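Local coordinates for protein importin-95 (Chaetomium thermophilum, PDB 4XRI) that probably carries cargo proteins into the nucleus as an importin-beta transport receptor, a flexible HEAT-repeat protein of a family that binds a small GTPase, at residues Q568-V573 and L577-M582; E561-L566 and L613-T618; L514-P519 and T528-V533. The protein carries 2 engineered substitutions. One frame throughout, in Å; residues are numbered along the deposited sequence.

Contact 1: residues Q568-V573 and L577-M582; sequences QQVVSV and LILEDM
The carbonyl oxygen of V573 accepts the backbone N-H of L577, with O and N 2.9 Å apart. The bond is fairly straight, 161° at the hydrogen: an ordinary i to i+4 helical bond, here closing the first turn of helix 573-597. The leucine side chain folds back toward the same oxygen, its CD2 lying 3.4 Å from V573 O, beside the atom that takes the bond. The two side chains lie side by side and point the same way. V573 has CG1 anti to its own N (chi1 173°), and that methyl comes alongside L577 CD2 at 3.9 Å. The ridge they form lies on an exposed side of the turn.

The second touch is looser and involves the buried L579. V570, in the loop, directs its CB at the helix, and its CG2 stops 4.4 Å from L579 CB. Between these two apolar touches S572 takes the N-cap position, its OG hydrogen-bonded to D575 N, while D575 OD1 in return holds V571 N. This exchange across the helix start illustrates how a linker can be fastened to the helix it introduces. V570 also leans on D575 and K576. The whole forms the entry of helix 573-597 after the short link from helix 546-567, and L579 turns back onto T563 and Q567 of that preceding helix.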
ATOM      1  N   GLN A 568     -10.722 -25.059 -22.857  1.00 47.56           N
ATOM      2  CA  GLN A 568     -10.293 -25.671 -24.116  1.00 56.97           C
ATOM      3  C   GLN A 568     -10.390 -24.742 -25.323  1.00 57.32           C
ATOM      4  O   GLN A 568      -9.684 -24.940 -26.313  1.00 62.11           O
ATOM      5  CB  GLN A 568     -11.121 -26.933 -24.401  1.00 69.52           C
ATOM      6  CG  GLN A 568     -10.446 -28.246 -24.067  1.00 79.14           C
ATOM      7  CD  GLN A 568     -11.039 -29.400 -24.850  1.00 87.72           C
ATOM      8  OE1 GLN A 568     -11.714 -29.194 -25.858  1.00 91.78           O
ATOM      9  NE2 GLN A 568     -10.792 -30.619 -24.390  1.00 89.62           N
ATOM     10  N   GLN A 569     -11.281 -23.757 -25.257  1.00 57.85           N
ATOM     11  CA  GLN A 569     -11.525 -22.869 -26.389  1.00 55.19           C
ATOM     12  C   GLN A 569     -10.626 -21.639 -26.378  1.00 47.48           C
ATOM     13  O   GLN A 569     -10.659 -20.834 -27.310  1.00 54.62           O
ATOM     14  CB  GLN A 569     -12.986 -22.429 -26.407  1.00 63.50           C
ATOM     15  CG  GLN A 569     -13.981 -23.575 -26.432  1.00 68.18           C
ATOM     16  CD  GLN A 569     -15.420 -23.097 -26.381  1.00 75.49           C
ATOM     17  OE1 GLN A 569     -15.698 -21.908 -26.535  1.00 80.05           O
ATOM     18  NE2 GLN A 569     -16.342 -24.026 -26.162  1.00 77.05           N
ATOM     19  N   VAL A 570      -9.831 -21.498 -25.321  1.00 48.81           N
ATOM     20  CA  VAL A 570      -8.919 -20.365 -25.181  1.00 48.05           C
ATOM     21  C   VAL A 570      -7.914 -20.308 -26.329  1.00 50.89           C
ATOM     22  O   VAL A 570      -7.287 -21.315 -26.669  1.00 50.20           O
ATOM     23  CB  VAL A 570      -8.153 -20.416 -23.840  1.00 39.96           C
ATOM     24  CG1 VAL A 570      -7.036 -19.379 -23.818  1.00 35.24           C
ATOM     25  CG2 VAL A 570      -9.112 -20.199 -22.673  1.00 36.53           C
ATOM     26  N   VAL A 571      -7.782 -19.129 -26.933  1.00 42.39           N
ATOM     27  CA  VAL A 571      -6.822 -18.915 -28.010  1.00 38.05           C
ATOM     28  C   VAL A 571      -5.931 -17.720 -27.694  1.00 41.11           C
ATOM     29  O   VAL A 571      -4.702 -17.838 -27.656  1.00 45.11           O
ATOM     30  CB  VAL A 571      -7.523 -18.672 -29.357  1.00 45.29           C
ATOM     31  CG1 VAL A 571      -6.507 -18.348 -30.445  1.00 44.23           C
ATOM     32  CG2 VAL A 571      -8.367 -19.876 -29.748  1.00 36.73           C
ATOM     33  N   SER A 572      -6.559 -16.569 -27.477  1.00 42.51           N
ATOM     34  CA  SER A 572      -5.837 -15.339 -27.184  1.00 46.74           C
ATOM     35  C   SER A 572      -5.542 -15.199 -25.697  1.00 44.48           C
ATOM     36  O   SER A 572      -6.123 -15.914 -24.872  1.00 38.08           O
ATOM     37  CB  SER A 572      -6.636 -14.132 -27.675  1.00 44.82           C
ATOM     38  OG  SER A 572      -7.843 -13.970 -26.934  1.00 42.26           O
ATOM     39  N   VAL A 573      -4.619 -14.298 -25.366  1.00 44.54           N
ATOM     40  CA  VAL A 573      -4.296 -14.003 -23.976  1.00 46.51           C
ATOM     41  C   VAL A 573      -5.511 -13.386 -23.286  1.00 53.05           C
ATOM     42  O   VAL A 573      -5.735 -13.601 -22.088  1.00 52.26           O
ATOM     43  CB  VAL A 573      -3.075 -13.060 -23.871  1.00 53.64           C
ATOM     44  CG1 VAL A 573      -2.842 -12.615 -22.425  1.00 56.91           C
ATOM     45  CG2 VAL A 573      -1.827 -13.750 -24.411  1.00 53.06           C
ATOM     46  N   LEU A 577      -7.312 -14.504 -19.827  1.00 40.45           N
ATOM     47  CA  LEU A 577      -7.592 -13.588 -18.725  1.00 37.72           C
ATOM     48  C   LEU A 577      -9.064 -13.594 -18.327  1.00 38.95           C
ATOM     49  O   LEU A 577      -9.394 -13.631 -17.142  1.00 41.54           O
ATOM     50  CB  LEU A 577      -7.164 -12.163 -19.091  1.00 46.03           C
ATOM     51  CG  LEU A 577      -5.804 -11.690 -18.573  1.00 69.20           C
ATOM     52  CD1 LEU A 577      -5.831 -11.556 -17.057  1.00 75.04           C
ATOM     53  CD2 LEU A 577      -4.696 -12.632 -19.016  1.00 70.72           C
ATOM     54  N   ILE A 578      -9.943 -13.558 -19.322  1.00 36.24           N
ATOM     55  CA  ILE A 578     -11.380 -13.561 -19.078  1.00 40.55           C
ATOM     56  C   ILE A 578     -11.822 -14.850 -18.385  1.00 41.64           C
ATOM     57  O   ILE A 578     -12.626 -14.827 -17.453  1.00 37.84           O
ATOM     58  CB  ILE A 578     -12.169 -13.385 -20.391  1.00 44.34           C
ATOM     59  CG1 ILE A 578     -11.969 -11.969 -20.932  1.00 47.88           C
ATOM     60  CG2 ILE A 578     -13.649 -13.659 -20.174  1.00 41.00           C
ATOM     61  CD1 ILE A 578     -12.723 -11.697 -22.218  1.00 47.48           C
ATOM     62  N   LEU A 579     -11.274 -15.970 -18.840  1.00 35.08           N
ATOM     63  CA  LEU A 579     -11.581 -17.272 -18.260  1.00 38.47           C
ATOM     64  C   LEU A 579     -11.095 -17.349 -16.814  1.00 39.29           C
ATOM     65  O   LEU A 579     -11.779 -17.893 -15.946  1.00 36.29           O
ATOM     66  CB  LEU A 579     -10.951 -18.388 -19.102  1.00 41.96           C
ATOM     67  CG  LEU A 579     -11.256 -19.863 -18.809  1.00 50.26           C
ATOM     68  CD1 LEU A 579     -10.295 -20.445 -17.784  1.00 57.23           C
ATOM     69  CD2 LEU A 579     -12.702 -20.039 -18.366  1.00 47.71           C
ATOM     70  N   GLU A 580      -9.912 -16.797 -16.563  1.00 36.03           N
ATOM     71  CA  GLU A 580      -9.315 -16.851 -15.235  1.00 37.69           C
ATOM     72  C   GLU A 580     -10.073 -15.978 -14.236  1.00 39.17           C
ATOM     73  O   GLU A 580     -10.245 -16.362 -13.077  1.00 34.04           O
ATOM     74  CB  GLU A 580      -7.842 -16.440 -15.299  1.00 38.24           C
ATOM     75  CG  GLU A 580      -6.949 -17.516 -15.903  1.00 48.10           C
ATOM     76  CD  GLU A 580      -5.512 -17.070 -16.084  1.00 55.60           C
ATOM     77  OE1 GLU A 580      -5.188 -15.922 -15.716  1.00 60.69           O
ATOM     78  OE2 GLU A 580      -4.704 -17.875 -16.598  1.00 49.16           O
ATOM     79  N   ASP A 581     -10.545 -14.820 -14.691  1.00 35.22           N
ATOM     80  CA  ASP A 581     -11.374 -13.956 -13.855  1.00 33.98           C
ATOM     81  C   ASP A 581     -12.700 -14.638 -13.515  1.00 33.08           C
ATOM     82  O   ASP A 581     -13.210 -14.501 -12.404  1.00 35.22           O
ATOM     83  CB  ASP A 581     -11.641 -12.615 -14.547  1.00 39.40           C
ATOM     84  CG  ASP A 581     -10.435 -11.696 -14.531  1.00 43.01           C
ATOM     85  OD1 ASP A 581     -10.465 -10.673 -15.247  1.00 52.06           O
ATOM     86  OD2 ASP A 581      -9.462 -11.992 -13.807  1.00 45.89           O
ATOM     87  N   MET A 582     -13.253 -15.368 -14.480  1.00 32.14           N
ATOM     88  CA  MET A 582     -14.505 -16.099 -14.290  1.00 35.30           C
ATOM     89  C   MET A 582     -14.366 -17.168 -13.209  1.00 35.92           C
ATOM     90  O   MET A 582     -15.179 -17.248 -12.283  1.00 34.70           O
ATOM     91  CB  MET A 582     -14.949 -16.742 -15.607  1.00 40.74           C
ATOM     92  CG  MET A 582     -16.311 -17.408 -15.557  1.00 56.64           C
ATOM     93  SD  MET A 582     -16.743 -18.141 -17.149  1.00 76.62           S
ATOM     94  CE  MET A 582     -16.191 -16.853 -18.264  1.00103.87           C
TER

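Contact 2: residues E561-L566 and L613-T618; sequences EETLPL and LQILST
L564 reaches from helix 546-567 to Q614 and I615 on helix 605-616, and its fork makes the contact. CB and CG form the stalk: with chi1 at -73°, CG stands anti to the carbonyl carbon and carries the branch across to the other helix. CD1 takes one side, 3.3 Å from the amide oxygen OE1 of Q614 and 3.8 Å from Q614 CB. CD2 takes the other, 3.7 Å from I615 CG1 and 4.2 Å from I615 CA. The two methyls thus straddle neighbouring positions of the facing helix. Both partners cross the leucine at about a right angle. Deeper in, I615 CD1 approaches T563 OG1 loosely, at 4.4 Å; that hydroxyl is engaged by L560 O and Q583 NE2. The leucine stands where its helix kinks, just before P565, whose nitrogen has no hydrogen to give to the preceding turn. Across from it, S617 OG bonds back to Q614 O at 2.7 Å, near the end of helix 605-616. I615 also packs on V625 and V629 of helix 625-640. Such side-chain packing, largely apolar, between helices separated by one intervening helix, here 573-597, is the lateral packing that builds a HEAT-repeat solenoid.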
ATOM      1  N   GLU A 561     -18.035 -25.958 -13.349  1.00 38.13           N
ATOM      2  CA  GLU A 561     -17.871 -27.127 -14.208  1.00 41.52           C
ATOM      3  C   GLU A 561     -17.870 -26.747 -15.686  1.00 42.38           C
ATOM      4  O   GLU A 561     -17.147 -27.339 -16.489  1.00 41.55           O
ATOM      5  CB  GLU A 561     -18.976 -28.151 -13.931  1.00 46.27           C
ATOM      6  CG  GLU A 561     -18.864 -28.824 -12.575  1.00 44.27           C
ATOM      7  CD  GLU A 561     -20.133 -29.553 -12.172  1.00 48.28           C
ATOM      8  OE1 GLU A 561     -21.160 -29.386 -12.863  1.00 47.28           O
ATOM      9  OE2 GLU A 561     -20.104 -30.288 -11.162  1.00 48.56           O
ATOM     10  N   GLU A 562     -18.673 -25.747 -16.034  1.00 35.59           N
ATOM     11  CA  GLU A 562     -18.805 -25.321 -17.422  1.00 40.59           C
ATOM     12  C   GLU A 562     -17.580 -24.554 -17.933  1.00 45.94           C
ATOM     13  O   GLU A 562     -17.406 -24.395 -19.140  1.00 42.75           O
ATOM     14  CB  GLU A 562     -20.066 -24.470 -17.591  1.00 38.50           C
ATOM     15  CG  GLU A 562     -21.345 -25.295 -17.632  1.00 53.26           C
ATOM     16  CD  GLU A 562     -22.605 -24.459 -17.492  1.00 66.11           C
ATOM     17  OE1 GLU A 562     -22.488 -23.231 -17.307  1.00 69.31           O
ATOM     18  OE2 GLU A 562     -23.712 -25.034 -17.565  1.00 71.80           O
ATOM     19  N   THR A 563     -16.730 -24.092 -17.019  1.00 44.61           N
ATOM     20  CA  THR A 563     -15.511 -23.384 -17.412  1.00 40.39           C
ATOM     21  C   THR A 563     -14.429 -24.338 -17.901  1.00 42.77           C
ATOM     22  O   THR A 563     -13.460 -23.917 -18.538  1.00 45.33           O
ATOM     23  CB  THR A 563     -14.922 -22.548 -16.255  1.00 39.94           C
ATOM     24  OG1 THR A 563     -14.444 -23.417 -15.222  1.00 38.13           O
ATOM     25  CG2 THR A 563     -15.964 -21.596 -15.681  1.00 36.64           C
ATOM     26  N   LEU A 564     -14.590 -25.621 -17.595  1.00 40.29           N
ATOM     27  CA  LEU A 564     -13.597 -26.619 -17.979  1.00 38.97           C
ATOM     28  C   LEU A 564     -13.539 -26.822 -19.500  1.00 46.04           C
ATOM     29  O   LEU A 564     -12.452 -26.794 -20.079  1.00 47.79           O
ATOM     30  CB  LEU A 564     -13.861 -27.954 -17.269  1.00 39.50           C
ATOM     31  CG  LEU A 564     -13.531 -28.004 -15.777  1.00 46.37           C
ATOM     32  CD1 LEU A 564     -13.756 -29.406 -15.230  1.00 49.30           C
ATOM     33  CD2 LEU A 564     -12.098 -27.560 -15.535  1.00 46.90           C
ATOM     34  N   PRO A 565     -14.696 -27.031 -20.162  1.00 45.98           N
ATOM     35  CA  PRO A 565     -14.566 -27.071 -21.622  1.00 51.78           C
ATOM     36  C   PRO A 565     -14.305 -25.690 -22.224  1.00 43.70           C
ATOM     37  O   PRO A 565     -13.792 -25.599 -23.338  1.00 47.88           O
ATOM     38  CB  PRO A 565     -15.921 -27.626 -22.080  1.00 53.64           C
ATOM     39  CG  PRO A 565     -16.861 -27.295 -20.983  1.00 51.18           C
ATOM     40  CD  PRO A 565     -16.057 -27.398 -19.727  1.00 48.85           C
ATOM     41  N   LEU A 566     -14.659 -24.636 -21.494  1.00 43.87           N
ATOM     42  CA  LEU A 566     -14.361 -23.271 -21.919  1.00 48.26           C
ATOM     43  C   LEU A 566     -12.855 -23.050 -22.002  1.00 47.76           C
ATOM     44  O   LEU A 566     -12.361 -22.420 -22.937  1.00 48.46           O
ATOM     45  CB  LEU A 566     -14.992 -22.254 -20.964  1.00 52.43           C
ATOM     46  CG  LEU A 566     -16.264 -21.536 -21.427  1.00 60.74           C
ATOM     47  CD1 LEU A 566     -17.328 -22.531 -21.861  1.00 64.82           C
ATOM     48  CD2 LEU A 566     -16.790 -20.633 -20.320  1.00 54.91           C
ATOM     49  N   LEU A 613     -10.221 -29.754  -8.275  1.00 37.93           N
ATOM     50  CA  LEU A 613      -8.977 -30.434  -8.609  1.00 37.34           C
ATOM     51  C   LEU A 613      -8.771 -30.485 -10.120  1.00 34.36           C
ATOM     52  O   LEU A 613      -7.643 -30.394 -10.605  1.00 36.39           O
ATOM     53  CB  LEU A 613      -8.954 -31.848  -8.024  1.00 36.48           C
ATOM     54  CG  LEU A 613      -8.809 -31.925  -6.503  1.00 38.40           C
ATOM     55  CD1 LEU A 613      -8.595 -33.363  -6.049  1.00 33.72           C
ATOM     56  CD2 LEU A 613      -7.674 -31.036  -6.027  1.00 32.90           C
ATOM     57  N   GLN A 614      -9.868 -30.632 -10.858  1.00 31.72           N
ATOM     58  CA  GLN A 614      -9.818 -30.617 -12.316  1.00 41.04           C
ATOM     59  C   GLN A 614      -9.353 -29.262 -12.837  1.00 36.84           C
ATOM     60  O   GLN A 614      -8.650 -29.182 -13.845  1.00 36.15           O
ATOM     61  CB  GLN A 614     -11.187 -30.965 -12.906  1.00 39.64           C
ATOM     62  CG  GLN A 614     -11.469 -32.456 -12.968  1.00 47.16           C
ATOM     63  CD  GLN A 614     -12.858 -32.770 -13.484  1.00 57.11           C
ATOM     64  OE1 GLN A 614     -13.800 -32.008 -13.273  1.00 63.55           O
ATOM     65  NE2 GLN A 614     -12.990 -33.895 -14.175  1.00 65.06           N
ATOM     66  N   ILE A 615      -9.750 -28.201 -12.145  1.00 39.09           N
ATOM     67  CA  ILE A 615      -9.333 -26.854 -12.511  1.00 35.25           C
ATOM     68  C   ILE A 615      -7.845 -26.666 -12.225  1.00 35.71           C
ATOM     69  O   ILE A 615      -7.126 -26.059 -13.019  1.00 41.82           O
ATOM     70  CB  ILE A 615     -10.159 -25.790 -11.763  1.00 35.99           C
ATOM     71  CG1 ILE A 615     -11.593 -25.769 -12.297  1.00 43.65           C
ATOM     72  CG2 ILE A 615      -9.539 -24.412 -11.916  1.00 30.95           C
ATOM     73  CD1 ILE A 615     -12.507 -24.826 -11.555  1.00 42.61           C
ATOM     74  N   LEU A 616      -7.388 -27.214 -11.101  1.00 34.86           N
ATOM     75  CA  LEU A 616      -5.974 -27.155 -10.732  1.00 36.47           C
ATOM     76  C   LEU A 616      -5.076 -27.812 -11.777  1.00 41.58           C
ATOM     77  O   LEU A 616      -4.006 -27.298 -12.099  1.00 41.76           O
ATOM     78  CB  LEU A 616      -5.741 -27.822  -9.372  1.00 35.74           C
ATOM     79  CG  LEU A 616      -6.065 -27.021  -8.109  1.00 45.48           C
ATOM     80  CD1 LEU A 616      -5.613 -27.787  -6.872  1.00 42.17           C
ATOM     81  CD2 LEU A 616      -5.414 -25.646  -8.160  1.00 44.42           C
ATOM     82  N   SER A 617      -5.519 -28.950 -12.303  1.00 36.98           N
ATOM     83  CA  SER A 617      -4.716 -29.727 -13.244  1.00 38.77           C
ATOM     84  C   SER A 617      -4.505 -29.002 -14.571  1.00 43.64           C
ATOM     85  O   SER A 617      -3.636 -29.377 -15.356  1.00 51.53           O
ATOM     86  CB  SER A 617      -5.367 -31.088 -13.502  1.00 35.16           C
ATOM     87  OG  SER A 617      -6.616 -30.940 -14.155  1.00 44.65           O
ATOM     88  N   THR A 618      -5.302 -27.968 -14.818  1.00 39.77           N
ATOM     89  CA  THR A 618      -5.208 -27.220 -16.065  1.00 50.65           C
ATOM     90  C   THR A 618      -4.682 -25.807 -15.865  1.00 53.16           C
ATOM     91  O   THR A 618      -4.617 -25.024 -16.810  1.00 57.48           O
ATOM     92  CB  THR A 618      -6.567 -27.137 -16.765  1.00 58.69           C
ATOM     93  OG1 THR A 618      -7.518 -26.510 -15.896  1.00 66.53           O
ATOM     94  CG2 THR A 618      -7.042 -28.517 -17.101  1.00 61.63           C
TER

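Contact 3: residues L514-P519 and T528-V533; sequences LTVTAP and TAAYEV
Within the helical solenoid of HEAT repeats, T517, in the segment 514-519 that follows the course of helix 503-516, fits against A530 and Y531 on the next helix, 524-539. The Y531 ring is the platform. T517 CG2 sits 3.7 Å from the ring centroid and only 1° off the ring normal, a CH-pi contact placed squarely over one face. T517 CB covers the phenolic end of that same face, 3.6 Å from Y531 CZ, so the threonine spans the ring from its middle toward the hydroxyl, the two side chains crossing obliquely.

A530 supplies the floor beside the ring. Its CB receives two methyls, CG2 of T517 and CG1 of V516, each at 3.7 Å, and the small alanine probably lets the backbones approach, with the CA atoms of T517 and A530 6.8 Å apart. The torsion of T517 divides its labour. With chi1 at 52°, OG1 takes the crowded position between N and the carbonyl carbon, where it reaches back to L513 O, while CG2 is left beside the backbone N to face the tyrosine and alanine.

The two buried hydroxyls find partners outside the two segments: R559, on helix 546-567, gives NH1 to both T517 OG1 and Y531 OH, joining them through one nitrogen, and its NH2 binds L514 O. S585, L586 and V589 of helix 573-597 also pack against the tyrosine. The tie through a side chain from a following helix is a feature of this protein; the seam itself, consecutive helices packed through small and aromatic side chains, is an arrangement met in the helical hairpins of HEAT-repeat proteins.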
ATOM      1  N   LEU A 514     -27.171 -13.243 -10.277  1.00 44.85           N
ATOM      2  CA  LEU A 514     -26.975 -14.398 -11.146  1.00 42.28           C
ATOM      3  C   LEU A 514     -27.373 -14.073 -12.582  1.00 50.30           C
ATOM      4  O   LEU A 514     -26.813 -14.630 -13.530  1.00 48.79           O
ATOM      5  CB  LEU A 514     -27.770 -15.603 -10.634  1.00 45.00           C
ATOM      6  CG  LEU A 514     -27.132 -16.404  -9.497  1.00 52.67           C
ATOM      7  CD1 LEU A 514     -28.079 -17.477  -8.985  1.00 51.07           C
ATOM      8  CD2 LEU A 514     -25.821 -17.014  -9.955  1.00 47.06           C
ATOM      9  N   THR A 515     -28.330 -13.162 -12.740  1.00 48.96           N
ATOM     10  CA  THR A 515     -28.791 -12.765 -14.065  1.00 46.64           C
ATOM     11  C   THR A 515     -27.737 -11.941 -14.791  1.00 43.13           C
ATOM     12  O   THR A 515     -27.431 -12.197 -15.953  1.00 45.16           O
ATOM     13  CB  THR A 515     -30.098 -11.953 -13.990  1.00 52.32           C
ATOM     14  OG1 THR A 515     -31.109 -12.726 -13.332  1.00 46.22           O
ATOM     15  CG2 THR A 515     -30.575 -11.573 -15.387  1.00 53.86           C
ATOM     16  N   VAL A 516     -27.171 -10.962 -14.094  1.00 44.92           N
ATOM     17  CA  VAL A 516     -26.203 -10.054 -14.698  1.00 46.99           C
ATOM     18  C   VAL A 516     -24.865 -10.751 -14.967  1.00 49.66           C
ATOM     19  O   VAL A 516     -24.118 -10.349 -15.860  1.00 43.97           O
ATOM     20  CB  VAL A 516     -25.985  -8.802 -13.807  1.00 53.21           C
ATOM     21  CG1 VAL A 516     -25.349  -9.177 -12.482  1.00 46.32           C
ATOM     22  CG2 VAL A 516     -25.152  -7.752 -14.532  1.00 56.28           C
ATOM     23  N   THR A 517     -24.571 -11.807 -14.214  1.00 50.67           N
ATOM     24  CA  THR A 517     -23.336 -12.562 -14.419  1.00 48.16           C
ATOM     25  C   THR A 517     -23.526 -13.710 -15.410  1.00 48.35           C
ATOM     26  O   THR A 517     -22.565 -14.385 -15.788  1.00 53.30           O
ATOM     27  CB  THR A 517     -22.790 -13.147 -13.096  1.00 46.76           C
ATOM     28  OG1 THR A 517     -23.824 -13.879 -12.427  1.00 43.97           O
ATOM     29  CG2 THR A 517     -22.283 -12.043 -12.182  1.00 40.20           C
ATOM     30  N   ALA A 518     -24.769 -13.923 -15.829  1.00 44.14           N
ATOM     31  CA  ALA A 518     -25.115 -15.037 -16.713  1.00 56.15           C
ATOM     32  C   ALA A 518     -24.497 -14.981 -18.121  1.00 67.77           C
ATOM     33  O   ALA A 518     -24.041 -16.011 -18.620  1.00 66.59           O
ATOM     34  CB  ALA A 518     -26.631 -15.152 -16.825  1.00 57.33           C
ATOM     35  N   PRO A 519     -24.489 -13.800 -18.778  1.00 67.26           N
ATOM     36  CA  PRO A 519     -23.900 -13.807 -20.122  1.00 72.09           C
ATOM     37  C   PRO A 519     -22.418 -14.158 -20.119  1.00 75.40           C
ATOM     38  O   PRO A 519     -21.695 -13.777 -19.200  1.00 77.59           O
ATOM     39  CB  PRO A 519     -24.111 -12.365 -20.610  1.00 70.21           C
ATOM     40  CG  PRO A 519     -25.241 -11.852 -19.806  1.00 69.15           C
ATOM     41  CD  PRO A 519     -25.083 -12.489 -18.461  1.00 67.61           C
ATOM     42  N   THR A 528     -17.280  -9.519 -12.729  1.00 42.27           N
ATOM     43  CA  THR A 528     -16.422  -9.662 -11.559  1.00 42.35           C
ATOM     44  C   THR A 528     -16.968  -8.901 -10.357  1.00 44.25           C
ATOM     45  O   THR A 528     -17.047  -9.438  -9.249  1.00 42.36           O
ATOM     46  CB  THR A 528     -14.995  -9.165 -11.854  1.00 42.20           C
ATOM     47  OG1 THR A 528     -14.402  -9.990 -12.863  1.00 41.80           O
ATOM     48  CG2 THR A 528     -14.139  -9.217 -10.600  1.00 40.92           C
ATOM     49  N   ALA A 529     -17.346  -7.647 -10.587  1.00 42.35           N
ATOM     50  CA  ALA A 529     -17.865  -6.793  -9.526  1.00 45.32           C
ATOM     51  C   ALA A 529     -19.152  -7.358  -8.933  1.00 44.41           C
ATOM     52  O   ALA A 529     -19.357  -7.309  -7.720  1.00 45.44           O
ATOM     53  CB  ALA A 529     -18.099  -5.390 -10.046  1.00 45.67           C
ATOM     54  N   ALA A 530     -20.005  -7.906  -9.795  1.00 39.28           N
ATOM     55  CA  ALA A 530     -21.290  -8.450  -9.368  1.00 42.60           C
ATOM     56  C   ALA A 530     -21.113  -9.753  -8.596  1.00 37.72           C
ATOM     57  O   ALA A 530     -21.853 -10.031  -7.652  1.00 38.94           O
ATOM     58  CB  ALA A 530     -22.200  -8.665 -10.568  1.00 38.33           C
ATOM     59  N   TYR A 531     -20.132 -10.550  -9.006  1.00 36.50           N
ATOM     60  CA  TYR A 531     -19.803 -11.781  -8.295  1.00 40.74           C
ATOM     61  C   TYR A 531     -19.326 -11.462  -6.885  1.00 35.39           C
ATOM     62  O   TYR A 531     -19.657 -12.170  -5.935  1.00 37.41           O
ATOM     63  CB  TYR A 531     -18.736 -12.581  -9.049  1.00 43.86           C
ATOM     64  CG  TYR A 531     -19.290 -13.588 -10.038  1.00 41.79           C
ATOM     65  CD1 TYR A 531     -20.317 -14.456  -9.683  1.00 41.36           C
ATOM     66  CD2 TYR A 531     -18.786 -13.666 -11.330  1.00 44.33           C
ATOM     67  CE1 TYR A 531     -20.823 -15.375 -10.587  1.00 42.38           C
ATOM     68  CE2 TYR A 531     -19.280 -14.582 -12.235  1.00 43.86           C
ATOM     69  CZ  TYR A 531     -20.298 -15.433 -11.862  1.00 42.09           C
ATOM     70  OH  TYR A 531     -20.797 -16.343 -12.765  1.00 46.73           O
ATOM     71  N   GLU A 532     -18.550 -10.389  -6.754  1.00 38.33           N
ATOM     72  CA  GLU A 532     -18.078  -9.946  -5.446  1.00 40.15           C
ATOM     73  C   GLU A 532     -19.254  -9.576  -4.549  1.00 42.99           C
ATOM     74  O   GLU A 532     -19.266  -9.903  -3.364  1.00 45.06           O
ATOM     75  CB  GLU A 532     -17.126  -8.756  -5.579  1.00 36.35           C
ATOM     76  CG  GLU A 532     -16.359  -8.454  -4.304  1.00 47.23           C
ATOM     77  CD  GLU A 532     -15.567  -7.160  -4.379  1.00 59.73           C
ATOM     78  OE1 GLU A 532     -15.756  -6.386  -5.345  1.00 62.11           O
ATOM     79  OE2 GLU A 532     -14.753  -6.915  -3.464  1.00 59.77           O
ATOM     80  N   VAL A 533     -20.241  -8.902  -5.131  1.00 37.68           N
ATOM     81  CA  VAL A 533     -21.465  -8.544  -4.423  1.00 36.98           C
ATOM     82  C   VAL A 533     -22.167  -9.791  -3.908  1.00 41.38           C
ATOM     83  O   VAL A 533     -22.546  -9.871  -2.738  1.00 39.20           O
ATOM     84  CB  VAL A 533     -22.437  -7.759  -5.328  1.00 37.70           C
ATOM     85  CG1 VAL A 533     -23.714  -7.437  -4.567  1.00 37.74           C
ATOM     86  CG2 VAL A 533     -21.780  -6.493  -5.832  1.00 40.18           C
TER

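Overall arrangement
The three contacts descend in burial from contact 3, largely enclosed, through contact 2 to contact 1, whose V573-L577 ridge is exposed. Their chemistry follows: methyl over ring in the interior, a leucine fork between two helices where burial is partial, a backbone bond at a helix start near the surface. Helix 546-567 carries segment 561-566 of contact 2 and leads into the loop of contact 1, whose segment 577-582 lies on helix 573-597; that helix also packs against contacts 2 and 3. Contacts 1 and 2 meet where M582 SD lies 3.8 Å from T563 CG2; contacts 1 and 3 meet at D581 CB and T528 OG1, 4.2 Å apart.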